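Local coordinates for protein fimbrin (Schizosaccharomyces pombe, PDB 1RT8) that binds and cross-links actin filaments through tandem calponin-homology domains, serving cell polarity, cytokinesis, mating and spore formation, at residues Phe306-Tyr320 against Thr375-Met389. Numbering follows the deposited sequence.
Sequences FFNNLRDGLILLQAY and TDGSRTLTLALVWQM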
ATOM      1  N   PHE A 306      -3.238  -7.575  12.039  1.00 24.57           N
ATOM      2  CA  PHE A 306      -2.440  -7.093  13.165  1.00 25.74           C
ATOM      3  C   PHE A 306      -2.705  -7.782  14.506  1.00 26.21           C
ATOM      4  O   PHE A 306      -1.773  -8.089  15.248  1.00 25.81           O
ATOM      5  CB  PHE A 306      -2.656  -5.580  13.324  1.00 22.75           C
ATOM      6  CG  PHE A 306      -1.847  -4.944  14.437  1.00 23.49           C
ATOM      7  CD1 PHE A 306      -0.566  -4.457  14.195  1.00 24.78           C
ATOM      8  CD2 PHE A 306      -2.387  -4.786  15.718  1.00 21.19           C
ATOM      9  CE1 PHE A 306       0.161  -3.818  15.209  1.00 21.54           C
ATOM     10  CE2 PHE A 306      -1.673  -4.154  16.731  1.00 21.83           C
ATOM     11  CZ  PHE A 306      -0.396  -3.668  16.474  1.00 22.12           C
ATOM     12  N   PHE A 307      -3.971  -8.015  14.823  1.00 25.57           N
ATOM     13  CA  PHE A 307      -4.309  -8.620  16.099  1.00 25.68           C
ATOM     14  C   PHE A 307      -4.143 -10.128  16.210  1.00 27.36           C
ATOM     15  O   PHE A 307      -4.507 -10.720  17.226  1.00 28.52           O
ATOM     16  CB  PHE A 307      -5.720  -8.194  16.508  1.00 25.39           C
ATOM     17  CG  PHE A 307      -5.845  -6.718  16.754  1.00 26.33           C
ATOM     18  CD1 PHE A 307      -6.522  -5.904  15.861  1.00 24.71           C
ATOM     19  CD2 PHE A 307      -5.217  -6.133  17.853  1.00 23.99           C
ATOM     20  CE1 PHE A 307      -6.572  -4.527  16.057  1.00 28.04           C
ATOM     21  CE2 PHE A 307      -5.262  -4.766  18.051  1.00 24.65           C
ATOM     22  CZ  PHE A 307      -5.938  -3.962  17.152  1.00 25.54           C
ATOM     23  N   ASN A 308      -3.591 -10.752  15.174  1.00 27.10           N
ATOM     24  CA  ASN A 308      -3.337 -12.186  15.207  1.00 26.80           C
ATOM     25  C   ASN A 308      -1.941 -12.525  14.695  1.00 25.31           C
ATOM     26  O   ASN A 308      -1.320 -13.475  15.168  1.00 25.81           O
ATOM     27  CB  ASN A 308      -4.379 -12.965  14.393  1.00 26.05           C
ATOM     28  CG  ASN A 308      -5.708 -13.107  15.127  1.00 31.21           C
ATOM     29  OD1 ASN A 308      -5.783 -13.734  16.194  1.00 30.61           O
ATOM     30  ND2 ASN A 308      -6.764 -12.516  14.564  1.00 27.28           N
ATOM     31  N   ASN A 309      -1.436 -11.736  13.756  1.00 22.82           N
ATOM     32  CA  ASN A 309      -0.122 -11.999  13.177  1.00 22.52           C
ATOM     33  C   ASN A 309       1.099 -11.764  14.078  1.00 21.41           C
ATOM     34  O   ASN A 309       2.213 -12.131  13.699  1.00 22.33           O
ATOM     35  CB  ASN A 309       0.063 -11.188  11.888  1.00 23.32           C
ATOM     36  CG  ASN A 309      -0.991 -11.497  10.830  1.00 26.92           C
ATOM     37  OD1 ASN A 309      -1.698 -12.511  10.896  1.00 30.01           O
ATOM     38  ND2 ASN A 309      -1.086 -10.626   9.833  1.00 20.65           N
ATOM     39  N   LEU A 310       0.916 -11.159  15.251  1.00 21.19           N
ATOM     40  CA  LEU A 310       2.047 -10.901  16.152  1.00 20.76           C
ATOM     41  C   LEU A 310       2.044 -11.832  17.360  1.00 22.71           C
ATOM     42  O   LEU A 310       2.924 -11.735  18.227  1.00 20.84           O
ATOM     43  CB  LEU A 310       2.016  -9.460  16.679  1.00 19.72           C
ATOM     44  CG  LEU A 310       1.858  -8.325  15.663  1.00 24.00           C
ATOM     45  CD1 LEU A 310       2.086  -6.976  16.340  1.00 22.52           C
ATOM     46  CD2 LEU A 310       2.851  -8.518  14.563  1.00 24.98           C
ATOM     47  N   ARG A 311       1.056 -12.721  17.424  1.00 20.86           N
ATOM     48  CA  ARG A 311       0.936 -13.629  18.559  1.00 22.19           C
ATOM     49  C   ARG A 311       2.081 -14.613  18.814  1.00 22.54           C
ATOM     50  O   ARG A 311       2.337 -14.958  19.960  1.00 23.78           O
ATOM     51  CB  ARG A 311      -0.384 -14.394  18.474  1.00 22.67           C
ATOM     52  CG  ARG A 311      -1.618 -13.505  18.575  1.00 25.72           C
ATOM     53  CD  ARG A 311      -2.865 -14.362  18.725  1.00 29.89           C
ATOM     54  NE  ARG A 311      -4.089 -13.569  18.699  1.00 38.20           N
ATOM     55  CZ  ARG A 311      -5.291 -14.052  19.005  1.00 42.67           C
ATOM     56  NH1 ARG A 311      -5.418 -15.324  19.359  1.00 42.39           N
ATOM     57  NH2 ARG A 311      -6.361 -13.262  18.970  1.00 43.93           N
ATOM     58  N   ASP A 312       2.768 -15.083  17.777  1.00 22.56           N
ATOM     59  CA  ASP A 312       3.865 -16.008  18.026  1.00 23.85           C
ATOM     60  C   ASP A 312       5.198 -15.281  18.211  1.00 22.91           C
ATOM     61  O   ASP A 312       6.247 -15.912  18.283  1.00 21.60           O
ATOM     62  CB  ASP A 312       3.976 -17.061  16.912  1.00 24.13           C
ATOM     63  CG  ASP A 312       4.427 -16.473  15.590  1.00 25.00           C
ATOM     64  OD1 ASP A 312       5.083 -15.409  15.586  1.00 28.68           O
ATOM     65  OD2 ASP A 312       4.138 -17.088  14.552  1.00 26.10           O
ATOM     66  N   GLY A 313       5.137 -13.951  18.263  1.00 22.15           N
ATOM     67  CA  GLY A 313       6.313 -13.131  18.494  1.00 21.79           C
ATOM     68  C   GLY A 313       7.381 -13.001  17.425  1.00 23.79           C
ATOM     69  O   GLY A 313       8.313 -12.208  17.582  1.00 24.95           O
ATOM     70  N   LEU A 314       7.254 -13.754  16.340  1.00 22.59           N
ATOM     71  CA  LEU A 314       8.251 -13.723  15.278  1.00 23.30           C
ATOM     72  C   LEU A 314       8.342 -12.395  14.538  1.00 24.36           C
ATOM     73  O   LEU A 314       9.437 -11.925  14.230  1.00 26.27           O
ATOM     74  CB  LEU A 314       7.981 -14.863  14.295  1.00 22.00           C
ATOM     75  CG  LEU A 314       8.179 -16.257  14.903  1.00 22.50           C
ATOM     76  CD1 LEU A 314       7.951 -17.329  13.831  1.00 22.64           C
ATOM     77  CD2 LEU A 314       9.593 -16.364  15.454  1.00 23.50           C
ATOM     78  N   ILE A 315       7.192 -11.798  14.249  1.00 24.30           N
ATOM     79  CA  ILE A 315       7.141 -10.514  13.560  1.00 25.42           C
ATOM     80  C   ILE A 315       7.814  -9.439  14.402  1.00 26.10           C
ATOM     81  O   ILE A 315       8.632  -8.673  13.899  1.00 26.42           O
ATOM     82  CB  ILE A 315       5.679 -10.092  13.277  1.00 26.69           C
ATOM     83  CG1 ILE A 315       5.047 -11.059  12.273  1.00 25.94           C
ATOM     84  CG2 ILE A 315       5.627  -8.643  12.779  1.00 28.72           C
ATOM     85  CD1 ILE A 315       5.726 -11.116  10.933  1.00 25.21           C
ATOM     86  N   LEU A 316       7.472  -9.383  15.687  1.00 25.34           N
ATOM     87  CA  LEU A 316       8.061  -8.395  16.585  1.00 25.98           C
ATOM     88  C   LEU A 316       9.581  -8.561  16.685  1.00 27.24           C
ATOM     89  O   LEU A 316      10.332  -7.578  16.639  1.00 26.84           O
ATOM     90  CB  LEU A 316       7.424  -8.501  17.979  1.00 24.52           C
ATOM     91  CG  LEU A 316       5.974  -7.985  18.072  1.00 24.74           C
ATOM     92  CD1 LEU A 316       5.347  -8.363  19.400  1.00 21.55           C
ATOM     93  CD2 LEU A 316       5.971  -6.478  17.907  1.00 24.89           C
ATOM     94  N   LEU A 317      10.031  -9.805  16.818  1.00 26.50           N
ATOM     95  CA  LEU A 317      11.452 -10.078  16.927  1.00 25.32           C
ATOM     96  C   LEU A 317      12.188  -9.640  15.663  1.00 24.66           C
ATOM     97  O   LEU A 317      13.291  -9.104  15.742  1.00 24.00           O
ATOM     98  CB  LEU A 317      11.681 -11.561  17.225  1.00 24.15           C
ATOM     99  CG  LEU A 317      11.211 -11.947  18.636  1.00 26.15           C
ATOM    100  CD1 LEU A 317      11.324 -13.449  18.852  1.00 27.27           C
ATOM    101  CD2 LEU A 317      12.032 -11.194  19.670  1.00 25.75           C
ATOM    102  N   GLN A 318      11.580  -9.847  14.502  1.00 24.75           N
ATOM    103  CA  GLN A 318      12.210  -9.423  13.255  1.00 26.01           C
ATOM    104  C   GLN A 318      12.352  -7.905  13.234  1.00 27.78           C
ATOM    105  O   GLN A 318      13.390  -7.383  12.833  1.00 27.49           O
ATOM    106  CB  GLN A 318      11.393  -9.862  12.048  1.00 25.83           C
ATOM    107  CG  GLN A 318      11.449 -11.348  11.758  1.00 27.11           C
ATOM    108  CD  GLN A 318      10.506 -11.730  10.637  1.00 27.35           C
ATOM    109  OE1 GLN A 318      10.612 -11.224   9.518  1.00 29.00           O
ATOM    110  NE2 GLN A 318       9.570 -12.621  10.932  1.00 28.34           N
ATOM    111  N   ALA A 319      11.303  -7.208  13.672  1.00 26.79           N
ATOM    112  CA  ALA A 319      11.295  -5.751  13.710  1.00 27.12           C
ATOM    113  C   ALA A 319      12.472  -5.234  14.529  1.00 28.02           C
ATOM    114  O   ALA A 319      13.192  -4.336  14.078  1.00 27.18           O
ATOM    115  CB  ALA A 319       9.971  -5.238  14.301  1.00 27.05           C
ATOM    116  N   TYR A 320      12.669  -5.800  15.724  1.00 26.26           N
ATOM    117  CA  TYR A 320      13.781  -5.390  16.586  1.00 29.93           C
ATOM    118  C   TYR A 320      15.104  -5.466  15.842  1.00 30.70           C
ATOM    119  O   TYR A 320      15.928  -4.571  15.958  1.00 31.63           O
ATOM    120  CB  TYR A 320      13.903  -6.277  17.831  1.00 28.01           C
ATOM    121  CG  TYR A 320      12.984  -5.914  18.975  1.00 30.16           C
ATOM    122  CD1 TYR A 320      11.912  -6.745  19.318  1.00 28.79           C
ATOM    123  CD2 TYR A 320      13.167  -4.732  19.708  1.00 28.75           C
ATOM    124  CE1 TYR A 320      11.045  -6.412  20.355  1.00 28.89           C
ATOM    125  CE2 TYR A 320      12.292  -4.391  20.756  1.00 29.26           C
ATOM    126  CZ  TYR A 320      11.236  -5.243  21.066  1.00 26.31           C
ATOM    127  OH  TYR A 320      10.361  -4.939  22.072  1.00 23.35           O
ATOM    128  N   THR A 375       0.692 -12.861  23.098  1.00 19.57           N
ATOM    129  CA  THR A 375       0.345 -14.176  22.568  1.00 21.63           C
ATOM    130  C   THR A 375      -1.169 -14.364  22.528  1.00 21.33           C
ATOM    131  O   THR A 375      -1.695 -15.008  21.625  1.00 19.47           O
ATOM    132  CB  THR A 375       0.919 -15.342  23.428  1.00 18.60           C
ATOM    133  OG1 THR A 375       2.345 -15.215  23.561  1.00 21.27           O
ATOM    134  CG2 THR A 375       0.588 -16.681  22.765  1.00 19.79           C
ATOM    135  N   ASP A 376      -1.864 -13.816  23.516  1.00 23.26           N
ATOM    136  CA  ASP A 376      -3.305 -13.969  23.557  1.00 27.33           C
ATOM    137  C   ASP A 376      -4.051 -12.925  22.734  1.00 27.00           C
ATOM    138  O   ASP A 376      -5.278 -12.892  22.731  1.00 27.81           O
ATOM    139  CB  ASP A 376      -3.776 -13.977  25.011  1.00 30.84           C
ATOM    140  CG  ASP A 376      -3.235 -15.178  25.782  1.00 33.71           C
ATOM    141  OD1 ASP A 376      -2.876 -16.197  25.145  1.00 37.83           O
ATOM    142  OD2 ASP A 376      -3.174 -15.115  27.019  1.00 35.93           O
ATOM    143  N   GLY A 377      -3.300 -12.087  22.025  1.00 27.03           N
ATOM    144  CA  GLY A 377      -3.907 -11.063  21.188  1.00 26.86           C
ATOM    145  C   GLY A 377      -4.529  -9.851  21.871  1.00 27.51           C
ATOM    146  O   GLY A 377      -5.485  -9.272  21.344  1.00 30.51           O
ATOM    147  N   SER A 378      -4.017  -9.457  23.030  1.00 24.16           N
ATOM    148  CA  SER A 378      -4.547  -8.287  23.720  1.00 24.34           C
ATOM    149  C   SER A 378      -4.516  -7.120  22.748  1.00 24.77           C
ATOM    150  O   SER A 378      -3.465  -6.770  22.220  1.00 26.34           O
ATOM    151  CB  SER A 378      -3.699  -7.942  24.950  1.00 22.77           C
ATOM    152  OG  SER A 378      -4.062  -6.677  25.498  1.00 22.48           O
ATOM    153  N   ARG A 379      -5.668  -6.514  22.503  1.00 24.61           N
ATOM    154  CA  ARG A 379      -5.716  -5.401  21.575  1.00 24.50           C
ATOM    155  C   ARG A 379      -4.944  -4.215  22.099  1.00 24.18           C
ATOM    156  O   ARG A 379      -4.033  -3.721  21.446  1.00 21.34           O
ATOM    157  CB  ARG A 379      -7.162  -4.988  21.310  1.00 25.77           C
ATOM    158  CG  ARG A 379      -7.841  -5.838  20.280  1.00 30.22           C
ATOM    159  CD  ARG A 379      -9.296  -5.454  20.102  1.00 34.51           C
ATOM    160  NE  ARG A 379      -9.722  -5.829  18.763  1.00 41.34           N
ATOM    161  CZ  ARG A 379      -9.754  -4.992  17.734  1.00 39.91           C
ATOM    162  NH1 ARG A 379      -9.412  -3.725  17.898  1.00 41.87           N
ATOM    163  NH2 ARG A 379     -10.078  -5.437  16.533  1.00 44.44           N
ATOM    164  N   THR A 380      -5.314  -3.775  23.296  1.00 23.63           N
ATOM    165  CA  THR A 380      -4.694  -2.625  23.923  1.00 24.23           C
ATOM    166  C   THR A 380      -3.214  -2.806  24.217  1.00 23.96           C
ATOM    167  O   THR A 380      -2.427  -1.881  24.024  1.00 22.24           O
ATOM    168  CB  THR A 380      -5.439  -2.261  25.228  1.00 25.92           C
ATOM    169  OG1 THR A 380      -6.759  -1.806  24.904  1.00 28.72           O
ATOM    170  CG2 THR A 380      -4.712  -1.171  25.992  1.00 23.93           C
ATOM    171  N   LEU A 381      -2.825  -3.988  24.683  1.00 24.15           N
ATOM    172  CA  LEU A 381      -1.422  -4.201  25.002  1.00 24.45           C
ATOM    173  C   LEU A 381      -0.553  -4.490  23.769  1.00 23.76           C
ATOM    174  O   LEU A 381       0.644  -4.193  23.774  1.00 23.42           O
ATOM    175  CB  LEU A 381      -1.288  -5.307  26.058  1.00 24.34           C
ATOM    176  CG  LEU A 381      -2.097  -5.010  27.338  1.00 25.07           C
ATOM    177  CD1 LEU A 381      -1.882  -6.118  28.368  1.00 23.21           C
ATOM    178  CD2 LEU A 381      -1.698  -3.660  27.919  1.00 23.01           C
ATOM    179  N   THR A 382      -1.141  -5.048  22.710  1.00 23.14           N
ATOM    180  CA  THR A 382      -0.366  -5.311  21.497  1.00 22.57           C
ATOM    181  C   THR A 382      -0.090  -3.963  20.821  1.00 22.65           C
ATOM    182  O   THR A 382       1.016  -3.719  20.335  1.00 19.06           O
ATOM    183  CB  THR A 382      -1.110  -6.239  20.515  1.00 23.32           C
ATOM    184  OG1 THR A 382      -1.299  -7.525  21.119  1.00 23.84           O
ATOM    185  CG2 THR A 382      -0.301  -6.426  19.233  1.00 22.71           C
ATOM    186  N   LEU A 383      -1.094  -3.088  20.808  1.00 19.10           N
ATOM    187  CA  LEU A 383      -0.929  -1.759  20.221  1.00 20.45           C
ATOM    188  C   LEU A 383       0.068  -0.947  21.047  1.00 19.89           C
ATOM    189  O   LEU A 383       0.872  -0.200  20.503  1.00 20.05           O
ATOM    190  CB  LEU A 383      -2.264  -1.020  20.190  1.00 19.31           C
ATOM    191  CG  LEU A 383      -3.322  -1.430  19.170  1.00 19.85           C
ATOM    192  CD1 LEU A 383      -4.643  -0.794  19.568  1.00 22.44           C
ATOM    193  CD2 LEU A 383      -2.911  -0.965  17.767  1.00 19.73           C
ATOM    194  N   ALA A 384       0.002  -1.093  22.367  1.00 20.45           N
ATOM    195  CA  ALA A 384       0.894  -0.359  23.251  1.00 21.63           C
ATOM    196  C   ALA A 384       2.359  -0.754  23.027  1.00 22.37           C
ATOM    197  O   ALA A 384       3.247   0.106  23.005  1.00 22.71           O
ATOM    198  CB  ALA A 384       0.498  -0.594  24.714  1.00 21.23           C
ATOM    199  N   LEU A 385       2.618  -2.047  22.862  1.00 20.09           N
ATOM    200  CA  LEU A 385       3.989  -2.503  22.643  1.00 22.19           C
ATOM    201  C   LEU A 385       4.517  -2.025  21.288  1.00 22.64           C
ATOM    202  O   LEU A 385       5.632  -1.528  21.201  1.00 21.46           O
ATOM    203  CB  LEU A 385       4.077  -4.030  22.725  1.00 22.56           C
ATOM    204  CG  LEU A 385       5.400  -4.669  22.270  1.00 25.59           C
ATOM    205  CD1 LEU A 385       6.555  -4.127  23.105  1.00 23.09           C
ATOM    206  CD2 LEU A 385       5.307  -6.194  22.426  1.00 22.46           C
ATOM    207  N   VAL A 386       3.731  -2.173  20.227  1.00 22.10           N
ATOM    208  CA  VAL A 386       4.218  -1.716  18.930  1.00 24.73           C
ATOM    209  C   VAL A 386       4.421  -0.202  18.974  1.00 24.76           C
ATOM    210  O   VAL A 386       5.412   0.305  18.445  1.00 27.78           O
ATOM    211  CB  VAL A 386       3.260  -2.092  17.780  1.00 23.36           C
ATOM    212  CG1 VAL A 386       3.751  -1.493  16.473  1.00 23.67           C
ATOM    213  CG2 VAL A 386       3.171  -3.609  17.655  1.00 21.50           C
ATOM    214  N   TRP A 387       3.504   0.517  19.618  1.00 24.04           N
ATOM    215  CA  TRP A 387       3.640   1.966  19.725  1.00 24.09           C
ATOM    216  C   TRP A 387       4.967   2.334  20.378  1.00 24.70           C
ATOM    217  O   TRP A 387       5.672   3.217  19.895  1.00 24.89           O
ATOM    218  CB  TRP A 387       2.497   2.579  20.535  1.00 23.25           C
ATOM    219  CG  TRP A 387       2.745   4.017  20.885  1.00 23.12           C
ATOM    220  CD1 TRP A 387       2.827   4.553  22.137  1.00 24.63           C
ATOM    221  CD2 TRP A 387       2.981   5.099  19.969  1.00 24.41           C
ATOM    222  NE1 TRP A 387       3.100   5.904  22.061  1.00 26.87           N
ATOM    223  CE2 TRP A 387       3.199   6.262  20.740  1.00 26.10           C
ATOM    224  CE3 TRP A 387       3.026   5.196  18.571  1.00 24.83           C
ATOM    225  CZ2 TRP A 387       3.461   7.512  20.161  1.00 26.09           C
ATOM    226  CZ3 TRP A 387       3.286   6.446  17.993  1.00 27.26           C
ATOM    227  CH2 TRP A 387       3.499   7.581  18.787  1.00 24.89           C
ATOM    228  N   GLN A 388       5.311   1.666  21.474  1.00 25.47           N
ATOM    229  CA  GLN A 388       6.576   1.961  22.143  1.00 25.25           C
ATOM    230  C   GLN A 388       7.738   1.760  21.178  1.00 26.43           C
ATOM    231  O   GLN A 388       8.711   2.514  21.204  1.00 27.27           O
ATOM    232  CB  GLN A 388       6.765   1.066  23.364  1.00 25.08           C
ATOM    233  CG  GLN A 388       5.870   1.441  24.508  1.00 23.93           C
ATOM    234  CD  GLN A 388       6.209   2.797  25.079  1.00 26.35           C
ATOM    235  OE1 GLN A 388       5.315   3.588  25.386  1.00 28.70           O
ATOM    236  NE2 GLN A 388       7.504   3.079  25.233  1.00 23.34           N
ATOM    237  N   MET A 389       7.641   0.734  20.337  1.00 24.19           N
ATOM    238  CA  MET A 389       8.688   0.465  19.358  1.00 26.33           C
ATOM    239  C   MET A 389       8.755   1.616  18.350  1.00 26.64           C
ATOM    240  O   MET A 389       9.835   2.119  18.035  1.00 25.01           O
ATOM    241  CB  MET A 389       8.419  -0.854  18.625  1.00 25.62           C
ATOM    242  CG  MET A 389       9.585  -1.334  17.782  1.00 27.60           C
ATOM    243  SD  MET A 389       9.204  -2.795  16.787  1.00 33.34           S
ATOM    244  CE  MET A 389       9.802  -4.113  17.837  1.00 31.32           C
TER
HETATM  245  O   HOH W   1      -7.079  -9.904  19.322  1.00 34.25           O
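R379 lays its guanidinium on the ring of F307, the two planes 28° apart, with CZ 4.0 Å from the ring centroid: a cation-pi stack, to which CG of R379 adds a CH-pi contact on the same face. The opposite face of F307 is taken by CD2 of F306, so the ring is sandwiched. F306, its CG anti to the backbone N, drives its CE2 corner against CD2 of L383 (3.6 Å) and CG2 of T382, while CG2 of V386 meets both CZ of F306 and CD1 of L310. At the far end M389, bent at chi3, sets its CE almost on the normal of the Y320 ring, 3.5 Å from the centroid, a CH-pi contact, with SD farther out above the same face in a Met-aromatic arrangement and 3.6 Å from CB of A319. Between these clusters, L316 CD1 and L385 CD2 meet tip to tip. R311 runs extended past the Schellman turn at G377: its CD lies 3.2 Å from O of T375, and NE donates to O of F307 (3.2 Å, N-H...O 156°) on an in-plane lone pair. A leucine here, lacking the guanidinium, would probably leave O of F307 with the weak water bond in place of NE and loosen the G377 turn. Water 1 donates to O of G377 (2.7 Å) and, weakly, to O of F307. Within this third calponin-homology domain, helices 314-320 and 379-389 run nearly parallel (10°), axes 11.9 Å apart; helix 282-296 packs on F306, F307 and A319 and supplies E284, which salt-bridges R379, while helix 345-361 borders T375 and helix 371-375 touches L316, T382 and L385.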